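Local structure of holo-[acyl-carrier-protein] synthase (Helicobacter pylori, 5XUK) at residues I4-I9 with F107-V112; A44-L49 with A99-D104. The protein belongs to the 4'-phosphopantetheinyl transferase superfamily and forms a trimer of small alpha/beta subunits that binds coenzyme A. All coordinates share one frame; numbering follows the deposited sequence.

Contact 1. Residues I4-I9 with F107-V112; sequences IDIVSI and FAIAVV. With COA (coenzyme A), chain B.
The Phe107 ring leans obliquely against Ile6, Val7 and Ser8: its CD1 lies 3.7 Å from Ile6 CG1, with the carbonyl oxygen of Val7 and the CA of Ser8 close by. The other flat group, the Asp5 carboxylate, lies on the opposite face of the sheet and turns OD1 towards a coenzyme A phosphate, 3.1 Å from O4A. Lys55 reaches both, its NZ forming a salt bridge with OD1 and a hydrogen bond to the coenzyme. Two residues along from Phe107, the CG2 methyl of Ile109 presses on Ile6, 3.4 Å from CG1, tighter than usual for carbons. Ile109 CG1 sits between its own N and carbonyl carbon (chi1 57°), which points the longer branch away from Ile6 and turns CG2 to it. Strands 4-8 and 107-112 run antiparallel, their directions 166° apart, and strand 107-114 is the middle one of a three-stranded antiparallel sheet, with 2-8 on one side and 97-104 on the other. Asp5 with Ala110 and Val7 with Ala108 form the hydrogen-bonded pairs; Val7 N reaches Ala108 O at 2.8 Å in a nearly straight bond (167°), and Asp5 N reaches Ala110 O at 2.9 Å. Branched residues suit these extended backbones: Ile4, Ile6, Ile109 and Val111 share an apolar face that meets other subunits, Ile4 touching Ile4 of the third subunit and Ile6 packing on Ile109 of the second. The small Ala108 and Ala110 on the reverse face let helix 40-56 lie close. Where the first strand ends, Ser8 is the N-cap of helix 9-15, its OG bonded to Arg11 N.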
loop_
_atom_site.group_PDB
_atom_site.type_symbol
_atom_site.label_atom_id
_atom_site.label_comp_id
_atom_site.label_asym_id
_atom_site.label_seq_id
_atom_site.Cartn_x
_atom_site.Cartn_y
_atom_site.Cartn_z
ATOM N N ILE A 4 -1.143 0.032 -6.847
ATOM C CA ILE A 4 -0.408 -0.722 -5.820
ATOM C C ILE A 4 -0.150 -2.065 -6.392
ATOM O O ILE A 4 -0.889 -2.506 -7.251
ATOM C CB ILE A 4 -1.197 -0.866 -4.457
ATOM C CG1 ILE A 4 -0.290 -1.344 -3.333
ATOM C CG2 ILE A 4 -2.371 -1.834 -4.539
ATOM C CD1 ILE A 4 -0.826 -1.028 -1.938
ATOM N N ASP A 5 0.887 -2.728 -5.915
ATOM C CA ASP A 5 1.223 -4.057 -6.412
ATOM C C ASP A 5 2.049 -4.806 -5.398
ATOM O O ASP A 5 2.903 -4.226 -4.733
ATOM C CB ASP A 5 2.020 -3.922 -7.717
ATOM C CG ASP A 5 1.849 -5.100 -8.619
ATOM O OD1 ASP A 5 0.816 -5.147 -9.314
ATOM O OD2 ASP A 5 2.730 -5.982 -8.642
ATOM N N ILE A 6 1.819 -6.095 -5.282
ATOM C CA ILE A 6 2.558 -6.920 -4.337
ATOM C C ILE A 6 3.064 -8.073 -5.151
ATOM O O ILE A 6 2.317 -8.636 -5.935
ATOM C CB ILE A 6 1.679 -7.410 -3.151
ATOM C CG1 ILE A 6 2.476 -8.337 -2.236
ATOM C CG2 ILE A 6 0.428 -8.128 -3.638
ATOM C CD1 ILE A 6 1.886 -8.440 -0.835
ATOM N N VAL A 7 4.350 -8.374 -5.021
ATOM C CA VAL A 7 4.989 -9.402 -5.838
ATOM C C VAL A 7 5.767 -10.325 -4.935
ATOM O O VAL A 7 6.391 -9.871 -3.964
ATOM C CB VAL A 7 5.934 -8.764 -6.894
ATOM C CG1 VAL A 7 6.817 -9.804 -7.554
ATOM C CG2 VAL A 7 5.132 -8.013 -7.944
ATOM N N SER A 8 5.711 -11.615 -5.233
ATOM C CA SER A 8 6.573 -12.601 -4.600
ATOM C C SER A 8 7.988 -12.457 -5.153
ATOM O O SER A 8 8.199 -12.541 -6.383
ATOM C CB SER A 8 6.073 -14.001 -4.904
ATOM O OG SER A 8 7.009 -14.983 -4.483
ATOM N N ILE A 9 8.945 -12.234 -4.249
ATOM C CA ILE A 9 10.338 -12.088 -4.630
ATOM C C ILE A 9 10.831 -13.388 -5.239
ATOM O O ILE A 9 11.439 -13.386 -6.308
ATOM C CB ILE A 9 11.228 -11.704 -3.434
ATOM C CG1 ILE A 9 10.865 -10.296 -2.951
ATOM C CG2 ILE A 9 12.692 -11.771 -3.842
ATOM C CD1 ILE A 9 11.719 -9.756 -1.823
ATOM N N PHE A 107 8.481 -10.750 0.070
ATOM C CA PHE A 107 7.564 -9.900 -0.682
ATOM C C PHE A 107 8.096 -8.528 -0.936
ATOM O O PHE A 107 8.696 -7.920 -0.056
ATOM C CB PHE A 107 6.243 -9.725 0.075
ATOM C CG PHE A 107 5.349 -10.905 -0.020
ATOM C CD1 PHE A 107 4.608 -11.131 -1.171
ATOM C CD2 PHE A 107 5.256 -11.807 1.033
ATOM C CE1 PHE A 107 3.773 -12.239 -1.263
ATOM C CE2 PHE A 107 4.428 -12.917 0.947
ATOM C CZ PHE A 107 3.690 -13.134 -0.203
ATOM N N ALA A 108 7.814 -8.034 -2.133
ATOM C CA ALA A 108 8.035 -6.637 -2.479
ATOM C C ALA A 108 6.690 -6.017 -2.752
ATOM O O ALA A 108 5.836 -6.661 -3.347
ATOM C CB ALA A 108 8.915 -6.515 -3.735
ATOM N N ILE A 109 6.525 -4.752 -2.384
ATOM C CA ILE A 109 5.346 -4.020 -2.765
ATOM C C ILE A 109 5.691 -2.608 -3.085
ATOM O O ILE A 109 6.661 -2.061 -2.558
ATOM C CB ILE A 109 4.277 -3.980 -1.638
ATOM C CG1 ILE A 109 4.836 -3.392 -0.358
ATOM C CG2 ILE A 109 3.796 -5.384 -1.326
ATOM C CD1 ILE A 109 3.762 -3.210 0.695
ATOM N N ALA A 110 4.844 -2.006 -3.910
ATOM C CA ALA A 110 5.049 -0.665 -4.404
ATOM C C ALA A 110 3.702 -0.019 -4.566
ATOM O O ALA A 110 2.707 -0.694 -4.803
ATOM C CB ALA A 110 5.761 -0.713 -5.770
ATOM N N VAL A 111 3.709 1.299 -4.546
ATOM C CA VAL A 111 2.511 2.106 -4.695
ATOM C C VAL A 111 2.900 3.372 -5.433
ATOM O O VAL A 111 4.019 3.863 -5.293
ATOM C CB VAL A 111 1.914 2.496 -3.313
ATOM C CG1 VAL A 111 2.819 3.501 -2.590
ATOM C CG2 VAL A 111 0.498 3.019 -3.491
ATOM N N VAL A 112 1.983 3.868 -6.249
ATOM C CA VAL A 112 2.207 5.074 -7.040
ATOM C C VAL A 112 0.962 5.913 -6.971
ATOM O O VAL A 112 -0.148 5.382 -7.092
ATOM C CB VAL A 112 2.508 4.728 -8.519
ATOM C CG1 VAL A 112 2.536 5.983 -9.386
ATOM C CG2 VAL A 112 3.817 3.961 -8.621
HETATM N N1A COA B . -6.025 -0.547 -14.072
HETATM C C2A COA B . -5.991 -0.650 -12.726
HETATM N N3A COA B . -6.049 -1.831 -12.085
HETATM C C4A COA B . -6.164 -2.977 -12.775
HETATM C C5A COA B . -6.210 -2.938 -14.243
HETATM C C6A COA B . -6.127 -1.614 -14.884
HETATM N N6A COA B . -6.155 -1.477 -16.236
HETATM N N7A COA B . -6.327 -4.210 -14.657
HETATM C C8A COA B . -6.342 -5.018 -13.563
HETATM N N9A COA B . -6.255 -4.260 -12.437
HETATM C C1B COA B . -6.278 -4.757 -11.057
HETATM C C2B COA B . -7.530 -5.615 -10.843
HETATM O O2B COA B . -8.279 -5.202 -9.700
HETATM C C3B COA B . -7.017 -7.017 -10.618
HETATM O O3B COA B . -7.705 -7.733 -9.597
HETATM P P3B COA B . -9.154 -8.429 -9.842
HETATM O O7A COA B . -9.129 -8.861 -11.294
HETATM O O8A COA B . -9.157 -9.619 -8.918
HETATM O O9A COA B . -10.106 -7.298 -9.493
HETATM C C4B COA B . -5.594 -6.763 -10.188
HETATM O O4B COA B . -5.144 -5.586 -10.856
HETATM C C5B COA B . -4.689 -7.934 -10.483
HETATM O O5B COA B . -3.865 -7.989 -9.341
HETATM P P1A COA B . -2.343 -8.398 -9.416
HETATM O O1A COA B . -2.417 -9.911 -9.402
HETATM O O2A COA B . -1.507 -7.652 -8.404
HETATM O O3A COA B . -1.946 -7.761 -10.814
HETATM P P2A COA B . -0.680 -8.316 -11.622
HETATM O O4A COA B . 0.597 -7.746 -11.019
HETATM O O5A COA B . -0.844 -9.820 -11.743
HETATM O O6A COA B . -0.989 -7.633 -13.060
HETATM C CBP COA B . -1.678 -5.908 -14.664
HETATM C CCP COA B . -1.844 -6.491 -13.258
HETATM C CDP COA B . -3.039 -5.664 -15.299
HETATM C CEP COA B . -0.947 -4.576 -14.573
HETATM C CAP COA B . -0.905 -6.927 -15.522
HETATM O OAP COA B . -1.809 -7.926 -16.006
HETATM C C9P COA B . -0.190 -6.339 -16.699
HETATM O O9P COA B . -0.732 -5.512 -17.417
HETATM N N8P COA B . 1.046 -6.803 -16.899
#

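Contact 2. Residues A44-L49 with A99-D104; sequences AGFFAL and ASISHD. With COA (coenzyme A), chain C.
Oxygen O2A of coenzyme A is gripped from strand 99-104 by Ser102 OG, 2.6 Å away, and by the longer bond from His103 N, 3.3 Å away. The Ser102 hydroxyl donates to this phosphate oxygen while accepting from Ile6 N of the third subunit; the compact group can do both, a good match for the subunit border. The imidazole of His103 works on a second phosphate: NE2 gives a fairly straight bond (160°) to O8A at 3.1 Å, with P3B at the ring edge in its plane and O5B above one face. Phe46, also in the pocket, turns its ring edge to O9A of that phosphate.

Side chains alternate along the strand, Ser100 and Ser102 pointing away from helix 44-49 while Ala99, Ile101 and His103 point toward it. Leu49 spreads its two methyls over the strand: CD1 touches Ala99 CB at 3.5 Å, and CD2 meets Ile101 CD1 at 3.9 Å. Phe46 CD1 approaches the same Ile101 methyl, its side chain crossing at about a right angle. Gly45, with only hydrogens on its CA, lets Ile101 CG2 come within 4.1 Å of that atom. Segments 44-49 and 99-104 make an angle of 139° between their directions; Leu49 also rests on Ala110 and Val112 of strand 107-114, while Phe46 reaches Ile72 of strand 70-74 and Leu35 of helix 30-36.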
loop_
_atom_site.group_PDB
_atom_site.type_symbol
_atom_site.label_atom_id
_atom_site.label_comp_id
_atom_site.label_asym_id
_atom_site.label_seq_id
_atom_site.Cartn_x
_atom_site.Cartn_y
_atom_site.Cartn_z
ATOM N N ALA A 44 12.402 -7.491 -8.000
ATOM C CA ALA A 44 10.995 -7.605 -7.567
ATOM C C ALA A 44 10.365 -6.234 -7.310
ATOM O O ALA A 44 9.290 -5.963 -7.811
ATOM C CB ALA A 44 10.893 -8.489 -6.346
ATOM N N GLY A 45 11.088 -5.344 -6.629
ATOM C CA GLY A 45 10.599 -4.014 -6.299
ATOM C C GLY A 45 10.340 -3.085 -7.456
ATOM O O GLY A 45 9.314 -2.393 -7.483
ATOM N N PHE A 46 11.273 -3.035 -8.416
ATOM C CA PHE A 46 11.083 -2.223 -9.616
ATOM C C PHE A 46 9.956 -2.806 -10.440
ATOM O O PHE A 46 9.159 -2.084 -11.009
ATOM C CB PHE A 46 12.372 -2.130 -10.463
ATOM C CG PHE A 46 13.431 -1.221 -9.880
ATOM C CD1 PHE A 46 13.402 -0.832 -8.529
ATOM C CD2 PHE A 46 14.490 -0.780 -10.675
ATOM C CE1 PHE A 46 14.383 0.004 -8.002
ATOM C CE2 PHE A 46 15.479 0.044 -10.150
ATOM C CZ PHE A 46 15.429 0.435 -8.811
ATOM N N PHE A 47 9.880 -4.113 -10.502
ATOM C CA PHE A 47 8.770 -4.750 -11.190
ATOM C C PHE A 47 7.443 -4.316 -10.557
ATOM O O PHE A 47 6.518 -3.916 -11.257
ATOM C CB PHE A 47 8.903 -6.265 -11.105
ATOM C CG PHE A 47 7.901 -7.000 -11.946
ATOM C CD1 PHE A 47 8.163 -7.260 -13.290
ATOM C CD2 PHE A 47 6.683 -7.420 -11.402
ATOM C CE1 PHE A 47 7.234 -7.927 -14.072
ATOM C CE2 PHE A 47 5.747 -8.093 -12.185
ATOM C CZ PHE A 47 6.025 -8.349 -13.518
ATOM N N ALA A 48 7.378 -4.358 -9.222
ATOM C CA ALA A 48 6.153 -4.046 -8.500
ATOM C C ALA A 48 5.801 -2.581 -8.737
ATOM O O ALA A 48 4.631 -2.225 -8.947
ATOM C CB ALA A 48 6.319 -4.358 -7.014
ATOM N N LEU A 49 6.822 -1.735 -8.772
ATOM C CA LEU A 49 6.603 -0.304 -8.979
ATOM C C LEU A 49 6.095 0.014 -10.374
ATOM O O LEU A 49 5.358 0.978 -10.558
ATOM C CB LEU A 49 7.905 0.464 -8.709
ATOM C CG LEU A 49 7.912 1.969 -8.943
ATOM C CD1 LEU A 49 6.852 2.597 -8.077
ATOM C CD2 LEU A 49 9.282 2.552 -8.621
ATOM N N ALA A 99 6.075 7.860 -5.871
ATOM C CA ALA A 99 6.253 6.412 -5.754
ATOM C C ALA A 99 6.883 5.998 -4.431
ATOM O O ALA A 99 7.483 6.827 -3.750
ATOM C CB ALA A 99 7.107 5.910 -6.905
ATOM N N SER A 100 6.728 4.717 -4.061
ATOM C CA SER A 100 7.431 4.161 -2.916
ATOM C C SER A 100 7.496 2.655 -3.017
ATOM O O SER A 100 6.591 2.033 -3.542
ATOM C CB SER A 100 6.724 4.570 -1.608
ATOM O OG SER A 100 7.431 4.120 -0.465
ATOM N N ILE A 101 8.551 2.067 -2.467
ATOM C CA ILE A 101 8.766 0.637 -2.464
ATOM C C ILE A 101 9.154 0.131 -1.085
ATOM O O ILE A 101 9.805 0.829 -0.313
ATOM C CB ILE A 101 9.949 0.248 -3.378
ATOM C CG1 ILE A 101 9.657 0.603 -4.831
ATOM C CG2 ILE A 101 10.237 -1.251 -3.266
ATOM C CD1 ILE A 101 10.919 0.650 -5.683
ATOM N N SER A 102 8.837 -1.127 -0.816
ATOM C CA SER A 102 9.319 -1.794 0.369
ATOM C C SER A 102 9.353 -3.279 0.103
ATOM O O SER A 102 8.609 -3.792 -0.735
ATOM C CB SER A 102 8.355 -1.501 1.546
ATOM O OG SER A 102 8.530 -2.435 2.625
ATOM N N HIS A 103 10.210 -3.971 0.832
ATOM C CA HIS A 103 10.266 -5.433 0.806
ATOM C C HIS A 103 10.606 -5.972 2.152
ATOM O O HIS A 103 11.386 -5.385 2.886
ATOM C CB HIS A 103 11.276 -5.964 -0.210
ATOM C CG HIS A 103 12.368 -4.995 -0.566
ATOM N ND1 HIS A 103 13.431 -4.781 0.231
ATOM C CD2 HIS A 103 12.544 -4.181 -1.701
ATOM C CE1 HIS A 103 14.247 -3.865 -0.353
ATOM N NE2 HIS A 103 13.697 -3.501 -1.537
ATOM N N ASP A 104 10.002 -7.098 2.484
ATOM C CA ASP A 104 10.391 -7.870 3.635
ATOM C C ASP A 104 9.786 -9.252 3.489
ATOM O O ASP A 104 8.686 -9.412 2.931
ATOM C CB ASP A 104 9.906 -7.210 4.940
ATOM C CG ASP A 104 10.778 -7.564 6.156
ATOM O OD1 ASP A 104 11.650 -8.461 6.060
ATOM O OD2 ASP A 104 10.576 -6.938 7.222
HETATM N N1A COA C . 13.063 7.975 0.597
HETATM C C2A COA C . 12.120 7.167 0.067
HETATM N N3A COA C . 12.318 5.852 -0.132
HETATM C C4A COA C . 13.495 5.284 0.177
HETATM C C5A COA C . 14.567 6.106 0.753
HETATM C C6A COA C . 14.281 7.537 0.960
HETATM N N6A COA C . 15.208 8.376 1.493
HETATM N N7A COA C . 15.611 5.287 0.957
HETATM C C8A COA C . 15.256 4.034 0.564
HETATM N N9A COA C . 13.984 4.051 0.086
HETATM C C1B COA C . 13.254 2.905 -0.466
HETATM C C2B COA C . 14.075 2.270 -1.593
HETATM O O2B COA C . 13.319 2.119 -2.795
HETATM C C3B COA C . 14.465 0.904 -1.079
HETATM O O3B COA C . 14.389 -0.130 -2.056
HETATM P P3B COA C . 15.539 -0.355 -3.183
HETATM O O7A COA C . 16.828 0.056 -2.499
HETATM O O8A COA C . 15.512 -1.837 -3.452
HETATM O O9A COA C . 15.056 0.546 -4.305
HETATM C C4B COA C . 13.431 0.668 -0.008
HETATM O O4B COA C . 13.095 1.933 0.557
HETATM C C5B COA C . 13.915 -0.289 1.054
HETATM O O5B COA C . 12.772 -1.070 1.318
HETATM P P1A COA C . 12.429 -1.604 2.763
HETATM O O1A COA C . 13.273 -2.859 2.848
HETATM O O2A COA C . 10.940 -1.652 3.007
HETATM O O3A COA C . 12.944 -0.390 3.645
HETATM P P2A COA C . 13.321 -0.615 5.184
HETATM O O4A COA C . 12.047 -0.659 6.018
HETATM O O5A COA C . 14.296 -1.777 5.246
HETATM O O6A COA C . 14.128 0.767 5.443
HETATM C CBP COA C . 14.644 3.163 5.321
HETATM C CCP COA C . 13.999 1.954 4.638
HETATM C CDP COA C . 15.531 3.914 4.340
HETATM C CEP COA C . 13.552 4.110 5.801
HETATM C CAP COA C . 15.512 2.654 6.488
HETATM O OAP COA C . 16.780 2.220 5.984
HETATM C C9P COA C . 15.761 3.661 7.568
HETATM O O9P COA C . 16.057 4.815 7.297
HETATM N N8P COA C . 15.656 3.191 8.813
#

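From the N terminus, the chain runs through strand 2-8, one half of contact 1, then through short helices to helix 40-56, the first half of contact 2. After strands 70-74 and 80-84 it enters strand 97-104, where contact 2 closes a loop of 49 intervening residues. The next strand, 107-114, turns back and pairs with 2-8, so contact 1 closes the larger loop of 97 residues and encloses contact 2. Strand 107-114 lies between the other two in a sheet of order 1-3-2, and the probable bond of Ile109 N to Ser102 O (2.8 Å) joins the contacts. Helix 40-56 packs across this sheet.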